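Local coordinates for protein pseudoazurin (Methylobacterium extorquens, PDB 1PMY) that binds a single copper ion and probably carries electrons between redox partners as a periplasmic blue copper protein, at residues Asp1-Gly13 / Asp29-Val42. Numbering follows the deposited sequence.
Sequences DEVAVKMLNSGPG and DSIKFLPTDKGHNV. With CU (copper (II) ion), chain B.
His-40 binds the copper ion through ND1 at 2.1 Å, while on the other side of its imidazole NE2 gives a weak, bent hydrogen bond to Asn-9 OD1 (2.7 Å), which meets the ring at its edge. The two bonds together restrict rotation of the ring. Met-7 lies behind it: CB packs 3.7 Å from His-40 CB; chi1 of -63° puts CG anti to the carbonyl carbon and lays SD against Val-42 CG2, and the bend at chi3 brings CE to Pro-35 CA at 3.6 Å.

In the second shell, Asp-37 OD2 accepts a nearly straight bond from Asn-9 N (2.8 Å), and Asn-9 OD1 is shared with a water that also reaches Lys-38 O. Upstream, strands 2-8 and 30-34 run parallel, and their backbone ladder continues through Asp-37 N to Met-7 O. On the inner face, Ile-31 CG2 sits over the centre of the Phe-33 ring, Val-42 CG2 covers the opposite face near the rim, and Val-5 CG2 touches Ile-31 CG2 (3.6 Å). At the far end, the terminal amine of Asp-1 forms a salt bridge with Asp-29 OD1 (2.8 Å); Asp-29 OD2 is held by Lys-26 N. With an alanine here, the terminal amine would probably lose its salt-bridge partner across the contact and Lys-26 N the acceptor that now holds it, though the backbone bond from Ser-30 N to Asp-1 O would remain.

Cys-78, His-81 and Met-86 complete the copper site, a type 1 centre at one end of the cupredoxin beta-sandwich, with the histidine from 29-42 backed by the first strand.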
loop_
_atom_site.group_PDB
_atom_site.type_symbol
_atom_site.label_atom_id
_atom_site.label_comp_id
_atom_site.label_asym_id
_atom_site.label_seq_id
_atom_site.Cartn_x
_atom_site.Cartn_y
_atom_site.Cartn_z
ATOM N N ASP A 1 12.657 2.958 -11.797
ATOM C CA ASP A 1 12.338 4.341 -11.413
ATOM C C ASP A 1 11.610 4.353 -10.050
ATOM O O ASP A 1 11.184 3.314 -9.563
ATOM C CB ASP A 1 11.753 5.195 -12.464
ATOM C CG ASP A 1 10.434 4.709 -13.012
ATOM O OD1 ASP A 1 9.455 4.651 -12.276
ATOM O OD2 ASP A 1 10.443 4.422 -14.254
ATOM N N GLU A 2 11.566 5.564 -9.517
ATOM C CA GLU A 2 11.038 5.826 -8.191
ATOM C C GLU A 2 9.901 6.810 -8.176
ATOM O O GLU A 2 9.988 7.945 -8.739
ATOM C CB GLU A 2 12.067 6.319 -7.220
ATOM C CG GLU A 2 11.574 6.822 -5.836
ATOM C CD GLU A 2 12.806 7.468 -5.214
ATOM O OE1 GLU A 2 13.716 6.759 -4.801
ATOM O OE2 GLU A 2 12.783 8.703 -5.348
ATOM N N VAL A 3 8.846 6.323 -7.564
ATOM C CA VAL A 3 7.528 7.009 -7.464
ATOM C C VAL A 3 7.398 7.471 -6.007
ATOM O O VAL A 3 7.789 6.714 -5.114
ATOM C CB VAL A 3 6.434 5.938 -7.827
ATOM C CG1 VAL A 3 5.025 6.342 -7.554
ATOM C CG2 VAL A 3 6.638 5.484 -9.287
ATOM N N ALA A 4 6.864 8.657 -5.852
ATOM C CA ALA A 4 6.648 9.200 -4.510
ATOM C C ALA A 4 5.142 9.101 -4.189
ATOM O O ALA A 4 4.297 9.539 -4.974
ATOM C CB ALA A 4 7.046 10.727 -4.615
ATOM N N VAL A 5 4.924 8.733 -2.958
ATOM C CA VAL A 5 3.680 8.594 -2.271
ATOM C C VAL A 5 3.806 9.361 -0.929
ATOM O O VAL A 5 4.785 9.160 -0.188
ATOM C CB VAL A 5 3.420 7.072 -1.960
ATOM C CG1 VAL A 5 2.133 6.926 -1.103
ATOM C CG2 VAL A 5 3.236 6.377 -3.301
ATOM N N LYS A 6 2.841 10.239 -0.759
ATOM C CA LYS A 6 2.701 11.079 0.410
ATOM C C LYS A 6 1.829 10.396 1.508
ATOM O O LYS A 6 0.793 9.826 1.187
ATOM C CB LYS A 6 2.018 12.406 0.154
ATOM C CG LYS A 6 2.241 13.226 -1.053
ATOM C CD LYS A 6 3.527 13.430 -1.743
ATOM C CE LYS A 6 4.152 12.280 -2.515
ATOM N NZ LYS A 6 3.252 11.927 -3.714
ATOM N N MET A 7 2.258 10.561 2.738
ATOM C CA MET A 7 1.508 10.077 3.945
ATOM C C MET A 7 0.794 11.305 4.536
ATOM O O MET A 7 1.475 12.221 5.054
ATOM C CB MET A 7 2.545 9.427 4.878
ATOM C CG MET A 7 3.107 8.236 4.077
ATOM S SD MET A 7 4.196 7.249 5.183
ATOM C CE MET A 7 5.423 8.516 5.469
ATOM N N LEU A 8 -0.500 11.317 4.386
ATOM C CA LEU A 8 -1.315 12.497 4.764
ATOM C C LEU A 8 -2.416 12.256 5.804
ATOM O O LEU A 8 -3.060 11.255 5.855
ATOM C CB LEU A 8 -2.038 13.017 3.500
ATOM C CG LEU A 8 -1.212 13.447 2.316
ATOM C CD1 LEU A 8 -2.006 13.401 1.016
ATOM C CD2 LEU A 8 -0.493 14.722 2.527
ATOM N N ASN A 9 -2.530 13.308 6.612
ATOM C CA ASN A 9 -3.653 13.383 7.583
ATOM C C ASN A 9 -4.976 13.581 6.806
ATOM O O ASN A 9 -6.037 13.031 7.243
ATOM C CB ASN A 9 -3.429 14.513 8.569
ATOM C CG ASN A 9 -2.333 14.295 9.542
ATOM O OD1 ASN A 9 -1.736 13.165 9.655
ATOM N ND2 ASN A 9 -2.065 15.295 10.374
ATOM N N SER A 10 -4.944 14.409 5.792
ATOM C CA SER A 10 -6.130 14.752 4.971
ATOM C C SER A 10 -5.760 14.821 3.513
ATOM O O SER A 10 -4.770 15.464 3.133
ATOM C CB SER A 10 -6.802 16.003 5.545
ATOM O OG SER A 10 -8.133 16.152 5.027
ATOM N N GLY A 11 -6.458 14.100 2.651
ATOM C CA GLY A 11 -6.157 14.062 1.201
ATOM C C GLY A 11 -7.302 13.420 0.437
ATOM O O GLY A 11 -8.417 13.367 1.006
ATOM N N PRO A 12 -7.015 13.035 -0.791
ATOM C CA PRO A 12 -8.066 12.388 -1.644
ATOM C C PRO A 12 -8.574 11.112 -0.913
ATOM O O PRO A 12 -7.786 10.217 -0.553
ATOM C CB PRO A 12 -7.294 11.980 -2.897
ATOM C CG PRO A 12 -6.161 12.964 -2.955
ATOM C CD PRO A 12 -5.752 13.148 -1.490
ATOM N N GLY A 13 -9.864 11.120 -0.638
ATOM C CA GLY A 13 -10.579 10.045 0.058
ATOM C C GLY A 13 -10.882 10.370 1.493
ATOM O O GLY A 13 -11.640 9.614 2.156
ATOM N N ASP A 29 11.284 -1.096 -9.819
ATOM C CA ASP A 29 10.836 0.211 -9.372
ATOM C C ASP A 29 10.897 0.294 -7.821
ATOM O O ASP A 29 10.779 -0.736 -7.111
ATOM C CB ASP A 29 9.582 0.776 -9.901
ATOM C CG ASP A 29 9.454 0.952 -11.395
ATOM O OD1 ASP A 29 10.543 1.192 -12.056
ATOM O OD2 ASP A 29 8.398 0.925 -11.968
ATOM N N SER A 30 10.954 1.484 -7.326
ATOM C CA SER A 30 10.879 1.754 -5.894
ATOM C C SER A 30 9.787 2.803 -5.657
ATOM O O SER A 30 9.312 3.602 -6.522
ATOM C CB SER A 30 12.238 2.058 -5.306
ATOM O OG SER A 30 12.662 3.315 -5.831
ATOM N N ILE A 31 9.304 2.822 -4.393
ATOM C CA ILE A 31 8.417 3.926 -3.969
ATOM C C ILE A 31 9.199 4.657 -2.856
ATOM O O ILE A 31 9.752 3.986 -2.016
ATOM C CB ILE A 31 7.028 3.421 -3.392
ATOM C CG1 ILE A 31 6.182 2.808 -4.526
ATOM C CG2 ILE A 31 6.241 4.534 -2.651
ATOM C CD1 ILE A 31 4.905 1.982 -4.030
ATOM N N LYS A 32 9.111 5.973 -2.912
ATOM C CA LYS A 32 9.602 6.745 -1.737
ATOM C C LYS A 32 8.308 7.271 -1.062
ATOM O O LYS A 32 7.480 8.064 -1.626
ATOM C CB LYS A 32 10.446 7.920 -2.231
ATOM C CG LYS A 32 11.101 8.698 -1.076
ATOM C CD LYS A 32 11.967 9.861 -1.687
ATOM C CE LYS A 32 13.435 9.438 -1.758
ATOM N NZ LYS A 32 14.087 9.544 -0.393
ATOM N N PHE A 33 8.093 6.895 0.169
ATOM C CA PHE A 33 6.913 7.307 0.968
ATOM C C PHE A 33 7.404 8.581 1.736
ATOM O O PHE A 33 8.435 8.452 2.355
ATOM C CB PHE A 33 6.581 6.224 2.036
ATOM C CG PHE A 33 5.944 5.019 1.349
ATOM C CD1 PHE A 33 4.618 4.996 1.102
ATOM C CD2 PHE A 33 6.819 3.941 0.981
ATOM C CE1 PHE A 33 4.040 3.914 0.451
ATOM C CE2 PHE A 33 6.240 2.795 0.443
ATOM C CZ PHE A 33 4.864 2.801 0.132
ATOM N N LEU A 34 6.659 9.661 1.520
ATOM C CA LEU A 34 7.060 10.954 2.108
ATOM C C LEU A 34 6.231 11.310 3.322
ATOM O O LEU A 34 5.022 11.362 3.180
ATOM C CB LEU A 34 6.868 11.990 0.961
ATOM C CG LEU A 34 7.865 11.800 -0.216
ATOM C CD1 LEU A 34 7.407 12.710 -1.348
ATOM C CD2 LEU A 34 9.275 12.020 0.226
ATOM N N PRO A 35 6.924 11.640 4.414
ATOM C CA PRO A 35 6.235 12.035 5.640
ATOM C C PRO A 35 5.713 13.458 5.533
ATOM O O PRO A 35 6.074 14.295 6.384
ATOM C CB PRO A 35 7.336 11.820 6.714
ATOM C CG PRO A 35 8.607 12.246 5.974
ATOM C CD PRO A 35 8.415 11.628 4.562
ATOM N N THR A 36 4.826 13.756 4.639
ATOM C CA THR A 36 4.165 15.040 4.408
ATOM C C THR A 36 3.650 15.525 5.739
ATOM O O THR A 36 3.807 16.680 6.211
ATOM C CB THR A 36 3.097 15.092 3.281
ATOM O OG1 THR A 36 3.607 14.409 2.108
ATOM C CG2 THR A 36 2.647 16.546 2.902
ATOM N N ASP A 37 2.904 14.607 6.366
ATOM C CA ASP A 37 2.409 14.820 7.734
ATOM C C ASP A 37 3.166 13.759 8.558
ATOM O O ASP A 37 3.540 12.692 8.055
ATOM C CB ASP A 37 0.913 14.655 7.834
ATOM C CG ASP A 37 0.115 15.777 7.176
ATOM O OD1 ASP A 37 0.422 16.931 7.456
ATOM O OD2 ASP A 37 -0.854 15.536 6.483
ATOM N N LYS A 38 3.439 14.105 9.779
ATOM C CA LYS A 38 4.123 13.217 10.714
ATOM C C LYS A 38 3.113 12.162 11.235
ATOM O O LYS A 38 1.898 12.358 11.185
ATOM C CB LYS A 38 4.507 14.159 11.904
ATOM C CG LYS A 38 4.294 13.720 13.278
ATOM C CD LYS A 38 3.964 14.653 14.389
ATOM C CE LYS A 38 2.748 15.558 14.084
ATOM N NZ LYS A 38 1.498 14.959 14.677
ATOM N N GLY A 39 3.729 11.154 11.874
ATOM C CA GLY A 39 2.902 10.142 12.569
ATOM C C GLY A 39 2.393 9.013 11.649
ATOM O O GLY A 39 1.459 8.350 12.103
ATOM N N HIS A 40 2.926 8.867 10.493
ATOM C CA HIS A 40 2.520 7.772 9.572
ATOM C C HIS A 40 3.663 6.813 9.335
ATOM O O HIS A 40 4.830 7.233 9.452
ATOM C CB HIS A 40 1.901 8.329 8.308
ATOM C CG HIS A 40 0.755 9.240 8.484
ATOM N ND1 HIS A 40 -0.537 9.005 8.876
ATOM C CD2 HIS A 40 0.796 10.620 8.288
ATOM C CE1 HIS A 40 -1.242 10.094 8.901
ATOM N NE2 HIS A 40 -0.463 11.074 8.524
ATOM N N ASN A 41 3.318 5.561 8.994
ATOM C CA ASN A 41 4.383 4.600 8.561
ATOM C C ASN A 41 3.749 3.779 7.408
ATOM O O ASN A 41 2.581 3.967 7.057
ATOM C CB ASN A 41 5.067 3.787 9.587
ATOM C CG ASN A 41 4.235 2.604 10.121
ATOM O OD1 ASN A 41 3.001 2.662 9.862
ATOM N ND2 ASN A 41 5.005 1.618 10.543
ATOM N N VAL A 42 4.520 2.763 7.051
ATOM C CA VAL A 42 4.113 1.786 6.038
ATOM C C VAL A 42 4.494 0.372 6.569
ATOM O O VAL A 42 5.611 0.114 7.091
ATOM C CB VAL A 42 4.917 2.068 4.706
ATOM C CG1 VAL A 42 4.298 1.127 3.635
ATOM C CG2 VAL A 42 4.578 3.506 4.209
HETATM CU CU CU B . -1.023 7.022 9.212
HETATM O O HOH W 1 9.708 1.326 -14.915
HETATM O O HOH W 2 -0.855 11.832 11.746
HETATM O O HOH W 3 0.285 14.749 12.195
HETATM O O HOH W 4 -2.853 16.767 5.494
#